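PDB 5OEN: signal transducer and activator of transcription from Mus musculus, which probably acts as a signal-activated transcription factor, here represented by its coiled-coil domain, a four-helix bundle bound to a chain of another protein. Local coordinates for residues Glu28-Phe39 and Gln54-Val65. The protein carries 2 engineered substitutions. Residues are numbered along the deposited sequence; the frame is centred on the assembly and turned at random.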
ATOM      1  N   GLU B  28      -0.482  -1.862  -4.151  1.00 29.77           N
ATOM      2  CA  GLU B  28      -1.177  -2.807  -5.019  1.00 26.62           C
ATOM      3  C   GLU B  28      -0.691  -4.237  -4.829  1.00 24.26           C
ATOM      4  O   GLU B  28      -1.484  -5.175  -4.964  1.00 28.11           O
ATOM      5  CB  GLU B  28      -1.017  -2.389  -6.480  1.00 27.74           C
ATOM      6  CG  GLU B  28      -2.159  -1.527  -6.992  1.00 37.73           C
ATOM      7  CD  GLU B  28      -3.310  -2.346  -7.543  1.00 31.67           C
ATOM      8  OE1 GLU B  28      -3.046  -3.351  -8.235  1.00 23.98           O
ATOM      9  OE2 GLU B  28      -4.478  -1.988  -7.282  1.00 37.69           O
ATOM     10  N   GLN B  29       0.593  -4.433  -4.523  1.00 21.47           N
ATOM     11  CA  GLN B  29       1.076  -5.787  -4.267  1.00 26.99           C
ATOM     12  C   GLN B  29       0.389  -6.395  -3.053  1.00 28.34           C
ATOM     13  O   GLN B  29       0.177  -7.613  -3.007  1.00 28.10           O
ATOM     14  CB  GLN B  29       2.595  -5.785  -4.087  1.00 32.88           C
ATOM     15  CG  GLN B  29       3.359  -5.458  -5.364  1.00 25.66           C
ATOM     16  CD  GLN B  29       4.834  -5.796  -5.276  1.00 28.23           C
ATOM     17  OE1 GLN B  29       5.309  -6.307  -4.261  1.00 26.77           O
ATOM     18  NE2 GLN B  29       5.568  -5.516  -6.346  1.00 32.28           N
ATOM     19  N   ASP B  30       0.027  -5.570  -2.066  1.00 26.84           N
ATOM     20  CA  ASP B  30      -0.791  -6.055  -0.959  1.00 21.19           C
ATOM     21  C   ASP B  30      -2.175  -6.469  -1.446  1.00 23.36           C
ATOM     22  O   ASP B  30      -2.701  -7.508  -1.031  1.00 24.58           O
ATOM     23  CB  ASP B  30      -0.912  -4.978   0.121  1.00 21.74           C
ATOM     24  CG  ASP B  30       0.424  -4.620   0.750  1.00 26.84           C
ATOM     25  OD1 ASP B  30       1.310  -5.497   0.824  1.00 26.61           O
ATOM     26  OD2 ASP B  30       0.583  -3.456   1.178  1.00 29.86           O
ATOM     27  N   VAL B  31      -2.779  -5.662  -2.323  1.00 22.74           N
ATOM     28  CA  VAL B  31      -4.094  -5.986  -2.877  1.00 23.12           C
ATOM     29  C   VAL B  31      -4.075  -7.375  -3.504  1.00 18.05           C
ATOM     30  O   VAL B  31      -4.918  -8.227  -3.203  1.00 17.31           O
ATOM     31  CB  VAL B  31      -4.521  -4.911  -3.894  1.00 22.50           C
ATOM     32  CG1 VAL B  31      -5.800  -5.314  -4.619  1.00 23.91           C
ATOM     33  CG2 VAL B  31      -4.705  -3.568  -3.195  1.00 22.69           C
ATOM     34  N   PHE B  32      -3.104  -7.623  -4.385  1.00 16.10           N
ATOM     35  CA  PHE B  32      -3.057  -8.894  -5.100  1.00 20.60           C
ATOM     36  C   PHE B  32      -2.994 -10.067  -4.131  1.00 21.97           C
ATOM     37  O   PHE B  32      -3.811 -10.992  -4.204  1.00 27.68           O
ATOM     38  CB  PHE B  32      -1.862  -8.917  -6.053  1.00 26.63           C
ATOM     39  CG  PHE B  32      -1.554 -10.281  -6.604  1.00 22.97           C
ATOM     40  CD1 PHE B  32      -2.241 -10.771  -7.700  1.00 30.21           C
ATOM     41  CD2 PHE B  32      -0.584 -11.075  -6.018  1.00 25.45           C
ATOM     42  CE1 PHE B  32      -1.963 -12.029  -8.204  1.00 27.32           C
ATOM     43  CE2 PHE B  32      -0.302 -12.331  -6.517  1.00 25.09           C
ATOM     44  CZ  PHE B  32      -0.994 -12.809  -7.611  1.00 22.13           C
ATOM     45  N   SER B  33      -2.028 -10.046  -3.211  1.00 25.69           N
ATOM     46  CA  SER B  33      -1.859 -11.170  -2.294  1.00 24.79           C
ATOM     47  C   SER B  33      -3.097 -11.369  -1.431  1.00 24.82           C
ATOM     48  O   SER B  33      -3.454 -12.505  -1.095  1.00 25.48           O
ATOM     49  CB  SER B  33      -0.624 -10.951  -1.422  1.00 21.70           C
ATOM     50  OG  SER B  33      -0.708  -9.723  -0.721  1.00 28.04           O
ATOM     51  N   PHE B  34      -3.765 -10.275  -1.054  1.00 22.02           N
ATOM     52  CA  PHE B  34      -5.016 -10.385  -0.312  1.00 17.05           C
ATOM     53  C   PHE B  34      -6.075 -11.092  -1.148  1.00 23.63           C
ATOM     54  O   PHE B  34      -6.642 -12.109  -0.732  1.00 27.62           O
ATOM     55  CB  PHE B  34      -5.495  -8.995   0.112  1.00 17.13           C
ATOM     56  CG  PHE B  34      -6.870  -8.986   0.726  1.00 18.95           C
ATOM     57  CD1 PHE B  34      -7.077  -9.492   1.999  1.00 25.60           C
ATOM     58  CD2 PHE B  34      -7.952  -8.467   0.034  1.00 18.37           C
ATOM     59  CE1 PHE B  34      -8.339  -9.485   2.567  1.00 20.39           C
ATOM     60  CE2 PHE B  34      -9.215  -8.456   0.598  1.00 19.46           C
ATOM     61  CZ  PHE B  34      -9.408  -8.965   1.866  1.00 19.56           C
ATOM     62  N   ARG B  35      -6.353 -10.563  -2.342  1.00 23.28           N
ATOM     63  CA  ARG B  35      -7.299 -11.216  -3.240  1.00 18.24           C
ATOM     64  C   ARG B  35      -6.857 -12.634  -3.570  1.00 20.57           C
ATOM     65  O   ARG B  35      -7.676 -13.560  -3.583  1.00 23.88           O
ATOM     66  CB  ARG B  35      -7.450 -10.399  -4.520  1.00 17.03           C
ATOM     67  CG  ARG B  35      -8.013  -9.016  -4.301  1.00 22.32           C
ATOM     68  CD  ARG B  35      -8.167  -8.280  -5.617  1.00 27.04           C
ATOM     69  NE  ARG B  35      -8.765  -6.959  -5.452  1.00 22.93           N
ATOM     70  CZ  ARG B  35      -8.935  -6.090  -6.442  1.00 30.91           C
ATOM     71  NH1 ARG B  35      -8.552  -6.399  -7.674  1.00 35.81           N
ATOM     72  NH2 ARG B  35      -9.486  -4.909  -6.202  1.00 40.36           N
ATOM     73  N   TYR B  36      -5.568 -12.821  -3.858  1.00 20.57           N
ATOM     74  CA  TYR B  36      -5.059 -14.156  -4.153  1.00 22.23           C
ATOM     75  C   TYR B  36      -5.360 -15.113  -3.006  1.00 22.40           C
ATOM     76  O   TYR B  36      -5.872 -16.218  -3.219  1.00 25.33           O
ATOM     77  CB  TYR B  36      -3.552 -14.087  -4.422  1.00 25.52           C
ATOM     78  CG  TYR B  36      -2.965 -15.300  -5.115  1.00 23.33           C
ATOM     79  CD1 TYR B  36      -1.660 -15.709  -4.856  1.00 26.50           C
ATOM     80  CD2 TYR B  36      -3.699 -16.022  -6.045  1.00 21.86           C
ATOM     81  CE1 TYR B  36      -1.114 -16.811  -5.491  1.00 25.00           C
ATOM     82  CE2 TYR B  36      -3.162 -17.122  -6.685  1.00 31.99           C
ATOM     83  CZ  TYR B  36      -1.871 -17.512  -6.407  1.00 28.81           C
ATOM     84  OH  TYR B  36      -1.341 -18.608  -7.050  1.00 31.91           O
ATOM     85  N   THR B  37      -5.056 -14.695  -1.776  1.00 22.46           N
ATOM     86  CA  THR B  37      -5.324 -15.538  -0.615  1.00 27.28           C
ATOM     87  C   THR B  37      -6.817 -15.814  -0.475  1.00 25.52           C
ATOM     88  O   THR B  37      -7.231 -16.963  -0.274  1.00 24.05           O
ATOM     89  CB  THR B  37      -4.776 -14.875   0.651  1.00 27.54           C
ATOM     90  OG1 THR B  37      -3.368 -14.644   0.503  1.00 26.78           O
ATOM     91  CG2 THR B  37      -5.015 -15.757   1.875  1.00 26.40           C
ATOM     92  N   VAL B  38      -7.643 -14.769  -0.577  1.00 21.46           N
ATOM     93  CA  VAL B  38      -9.088 -14.949  -0.473  1.00 22.02           C
ATOM     94  C   VAL B  38      -9.577 -15.923  -1.536  1.00 30.72           C
ATOM     95  O   VAL B  38     -10.397 -16.806  -1.261  1.00 30.82           O
ATOM     96  CB  VAL B  38      -9.804 -13.588  -0.571  1.00 25.97           C
ATOM     97  CG1 VAL B  38     -11.316 -13.769  -0.723  1.00 23.83           C
ATOM     98  CG2 VAL B  38      -9.498 -12.746   0.659  1.00 25.68           C
ATOM     99  N   PHE B  39      -9.082 -15.779  -2.767  1.00 31.76           N
ATOM    100  CA  PHE B  39      -9.452 -16.713  -3.824  1.00 27.97           C
ATOM    101  C   PHE B  39      -9.042 -18.138  -3.475  1.00 24.64           C
ATOM    102  O   PHE B  39      -9.756 -19.088  -3.811  1.00 20.94           O
ATOM    103  CB  PHE B  39      -8.817 -16.282  -5.146  1.00 26.32           C
ATOM    104  CG  PHE B  39      -8.996 -17.273  -6.259  1.00 20.56           C
ATOM    105  CD1 PHE B  39      -7.950 -18.086  -6.652  1.00 24.07           C
ATOM    106  CD2 PHE B  39     -10.210 -17.391  -6.910  1.00 19.54           C
ATOM    107  CE1 PHE B  39      -8.110 -18.997  -7.675  1.00 24.64           C
ATOM    108  CE2 PHE B  39     -10.376 -18.301  -7.931  1.00 22.71           C
ATOM    109  CZ  PHE B  39      -9.324 -19.104  -8.315  1.00 25.85           C
ATOM    110  N   GLN B  54     -14.496 -14.079  -9.013  1.00 47.36           N
ATOM    111  CA  GLN B  54     -13.405 -13.958  -8.051  1.00 31.79           C
ATOM    112  C   GLN B  54     -12.051 -14.158  -8.723  1.00 30.82           C
ATOM    113  O   GLN B  54     -11.082 -13.462  -8.398  1.00 31.05           O
ATOM    114  CB  GLN B  54     -13.596 -14.969  -6.920  1.00 36.82           C
ATOM    115  CG  GLN B  54     -12.621 -14.811  -5.762  1.00 44.90           C
ATOM    116  CD  GLN B  54     -12.857 -13.541  -4.968  1.00 43.80           C
ATOM    117  OE1 GLN B  54     -13.990 -13.076  -4.840  1.00 36.20           O
ATOM    118  NE2 GLN B  54     -11.784 -12.970  -4.434  1.00 42.29           N
ATOM    119  N   ALA B  55     -11.961 -15.108  -9.656  1.00 33.43           N
ATOM    120  CA  ALA B  55     -10.703 -15.335 -10.358  1.00 28.99           C
ATOM    121  C   ALA B  55     -10.396 -14.193 -11.317  1.00 33.03           C
ATOM    122  O   ALA B  55      -9.253 -13.728 -11.391  1.00 32.30           O
ATOM    123  CB  ALA B  55     -10.752 -16.665 -11.109  1.00 33.61           C
ATOM    124  N   GLN B  56     -11.403 -13.728 -12.061  1.00 34.76           N
ATOM    125  CA  GLN B  56     -11.198 -12.598 -12.960  1.00 32.00           C
ATOM    126  C   GLN B  56     -10.714 -11.368 -12.203  1.00 29.75           C
ATOM    127  O   GLN B  56     -10.005 -10.529 -12.771  1.00 28.34           O
ATOM    128  CB  GLN B  56     -12.493 -12.286 -13.711  1.00 41.54           C
ATOM    129  CG  GLN B  56     -12.932 -13.384 -14.674  1.00 49.12           C
ATOM    130  CD  GLN B  56     -14.318 -13.147 -15.242  1.00 57.52           C
ATOM    131  OE1 GLN B  56     -15.198 -14.002 -15.138  1.00 48.29           O
ATOM    132  NE2 GLN B  56     -14.517 -11.984 -15.851  1.00 50.72           N
ATOM    133  N   LEU B  57     -11.088 -11.242 -10.929  1.00 41.73           N
ATOM    134  CA  LEU B  57     -10.609 -10.128 -10.115  1.00 35.16           C
ATOM    135  C   LEU B  57      -9.117 -10.262  -9.837  1.00 30.87           C
ATOM    136  O   LEU B  57      -8.349  -9.313 -10.035  1.00 24.30           O
ATOM    137  CB  LEU B  57     -11.397 -10.066  -8.806  1.00 26.38           C
ATOM    138  CG  LEU B  57     -11.241  -8.790  -7.979  1.00 31.74           C
ATOM    139  CD1 LEU B  57     -12.012  -7.647  -8.616  1.00 43.95           C
ATOM    140  CD2 LEU B  57     -11.700  -9.020  -6.549  1.00 32.33           C
ATOM    141  N   VAL B  58      -8.689 -11.440  -9.371  1.00 32.58           N
ATOM    142  CA  VAL B  58      -7.267 -11.690  -9.145  1.00 27.05           C
ATOM    143  C   VAL B  58      -6.492 -11.552 -10.446  1.00 30.07           C
ATOM    144  O   VAL B  58      -5.396 -10.978 -10.478  1.00 34.09           O
ATOM    145  CB  VAL B  58      -7.068 -13.084  -8.519  1.00 26.68           C
ATOM    146  CG1 VAL B  58      -5.582 -13.436  -8.425  1.00 27.13           C
ATOM    147  CG2 VAL B  58      -7.724 -13.149  -7.148  1.00 26.57           C
ATOM    148  N   GLN B  59      -7.042 -12.087 -11.537  1.00 27.82           N
ATOM    149  CA  GLN B  59      -6.359 -12.022 -12.823  1.00 27.00           C
ATOM    150  C   GLN B  59      -6.075 -10.579 -13.221  1.00 27.62           C
ATOM    151  O   GLN B  59      -5.006 -10.274 -13.765  1.00 26.25           O
ATOM    152  CB  GLN B  59      -7.205 -12.723 -13.885  1.00 30.50           C
ATOM    153  CG  GLN B  59      -6.481 -13.003 -15.186  1.00 39.99           C
ATOM    154  CD  GLN B  59      -7.353 -13.745 -16.181  1.00 38.20           C
ATOM    155  OE1 GLN B  59      -8.557 -13.896 -15.976  1.00 40.45           O
ATOM    156  NE2 GLN B  59      -6.747 -14.216 -17.263  1.00 41.49           N
ATOM    157  N   ALA B  60      -7.015  -9.672 -12.944  1.00 27.19           N
ATOM    158  CA  ALA B  60      -6.856  -8.271 -13.309  1.00 24.73           C
ATOM    159  C   ALA B  60      -5.948  -7.508 -12.353  1.00 28.50           C
ATOM    160  O   ALA B  60      -5.495  -6.411 -12.694  1.00 29.34           O
ATOM    161  CB  ALA B  60      -8.224  -7.589 -13.362  1.00 23.60           C
ATOM    162  N   THR B  61      -5.681  -8.050 -11.165  1.00 27.42           N
ATOM    163  CA  THR B  61      -4.788  -7.375 -10.230  1.00 28.26           C
ATOM    164  C   THR B  61      -3.328  -7.634 -10.581  1.00 24.80           C
ATOM    165  O   THR B  61      -2.485  -6.741 -10.442  1.00 22.25           O
ATOM    166  CB  THR B  61      -5.083  -7.827  -8.797  1.00 24.49           C
ATOM    167  OG1 THR B  61      -6.499  -7.843  -8.579  1.00 40.21           O
ATOM    168  CG2 THR B  61      -4.444  -6.880  -7.793  1.00 19.50           C
ATOM    169  N   ALA B  62      -3.012  -8.845 -11.044  1.00 25.46           N
ATOM    170  CA  ALA B  62      -1.644  -9.152 -11.443  1.00 27.06           C
ATOM    171  C   ALA B  62      -1.225  -8.352 -12.669  1.00 29.52           C
ATOM    172  O   ALA B  62      -0.041  -8.030 -12.823  1.00 24.71           O
ATOM    173  CB  ALA B  62      -1.498 -10.649 -11.716  1.00 28.10           C
ATOM    174  N   ASN B  63      -2.173  -8.024 -13.550  1.00 26.52           N
ATOM    175  CA  ASN B  63      -1.837  -7.239 -14.733  1.00 26.36           C
ATOM    176  C   ASN B  63      -1.409  -5.827 -14.353  1.00 27.53           C
ATOM    177  O   ASN B  63      -0.458  -5.288 -14.928  1.00 33.65           O
ATOM    178  CB  ASN B  63      -3.024  -7.206 -15.697  1.00 43.18           C
ATOM    179  CG  ASN B  63      -3.285  -8.554 -16.347  1.00 44.01           C
ATOM    180  OD1 ASN B  63      -2.373  -9.365 -16.517  1.00 31.78           O
ATOM    181  ND2 ASN B  63      -4.536  -8.798 -16.720  1.00 45.51           N
ATOM    182  N   LYS B  64      -2.093  -5.210 -13.387  1.00 26.28           N
ATOM    183  CA  LYS B  64      -1.658  -3.904 -12.900  1.00 25.51           C
ATOM    184  C   LYS B  64      -0.276  -3.995 -12.268  1.00 24.91           C
ATOM    185  O   LYS B  64       0.609  -3.185 -12.561  1.00 28.53           O
ATOM    186  CB  LYS B  64      -2.665  -3.345 -11.894  1.00 26.09           C
ATOM    187  CG  LYS B  64      -3.909  -2.733 -12.513  1.00 37.30           C
ATOM    188  CD  LYS B  64      -4.360  -1.508 -11.725  1.00 40.86           C
ATOM    189  CE  LYS B  64      -5.752  -1.032 -12.124  1.00 56.21           C
ATOM    190  NZ  LYS B  64      -6.241  -1.603 -13.410  1.00 53.23           N
ATOM    191  N   VAL B  65      -0.078  -4.977 -11.385  1.00 26.09           N
ATOM    192  CA  VAL B  65       1.236  -5.182 -10.779  1.00 28.63           C
ATOM    193  C   VAL B  65       2.296  -5.294 -11.866  1.00 26.68           C
ATOM    194  O   VAL B  65       3.342  -4.638 -11.814  1.00 33.84           O
ATOM    195  CB  VAL B  65       1.220  -6.428  -9.874  1.00 25.47           C
ATOM    196  CG1 VAL B  65       2.619  -6.739  -9.345  1.00 30.55           C
ATOM    197  CG2 VAL B  65       0.255  -6.227  -8.714  1.00 22.64           C
TER
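Knobs-into-holes packing joins helices 2-40 and 50-104 of the STAT coiled-coil domain, where segments 28-39 and 54-65 run antiparallel at 156° with axes 9.3 Å apart. T61 is one knob, set among E28, V31, F32 and R35; its methyl CG2, anti to the backbone N, lies 3.6 Å from F32 CA, while the same torsion turns OG1 toward R35. There R35 NH1 donates to T61 OG1 at 2.7 Å, a bent bond (134°) whose acceptor lies out of the guanidinium plane. T61 OG1 in turn donates to L57 O, 2.8 Å away, so the hydroxyl is gripped from both helices. The R35 guanidinium lies between L57 CD2 over one face and V31 CG1, of its own helix, over the other. V58 fills the next hole, between F32, R35, Y36 and F39, with CG2 3.6 Å from R35 O. F32 answers as a knob among V58, T61, A62 and V65. Farther along, F39 meets Q54 CG with its ring edge, and F39 CE2 lies 3.6 Å from A55 CB. An acidic side chain of another protein's chain pairs with R35 NE, and F32 reaches L146 in the loop between helices 115-142 and 151-173.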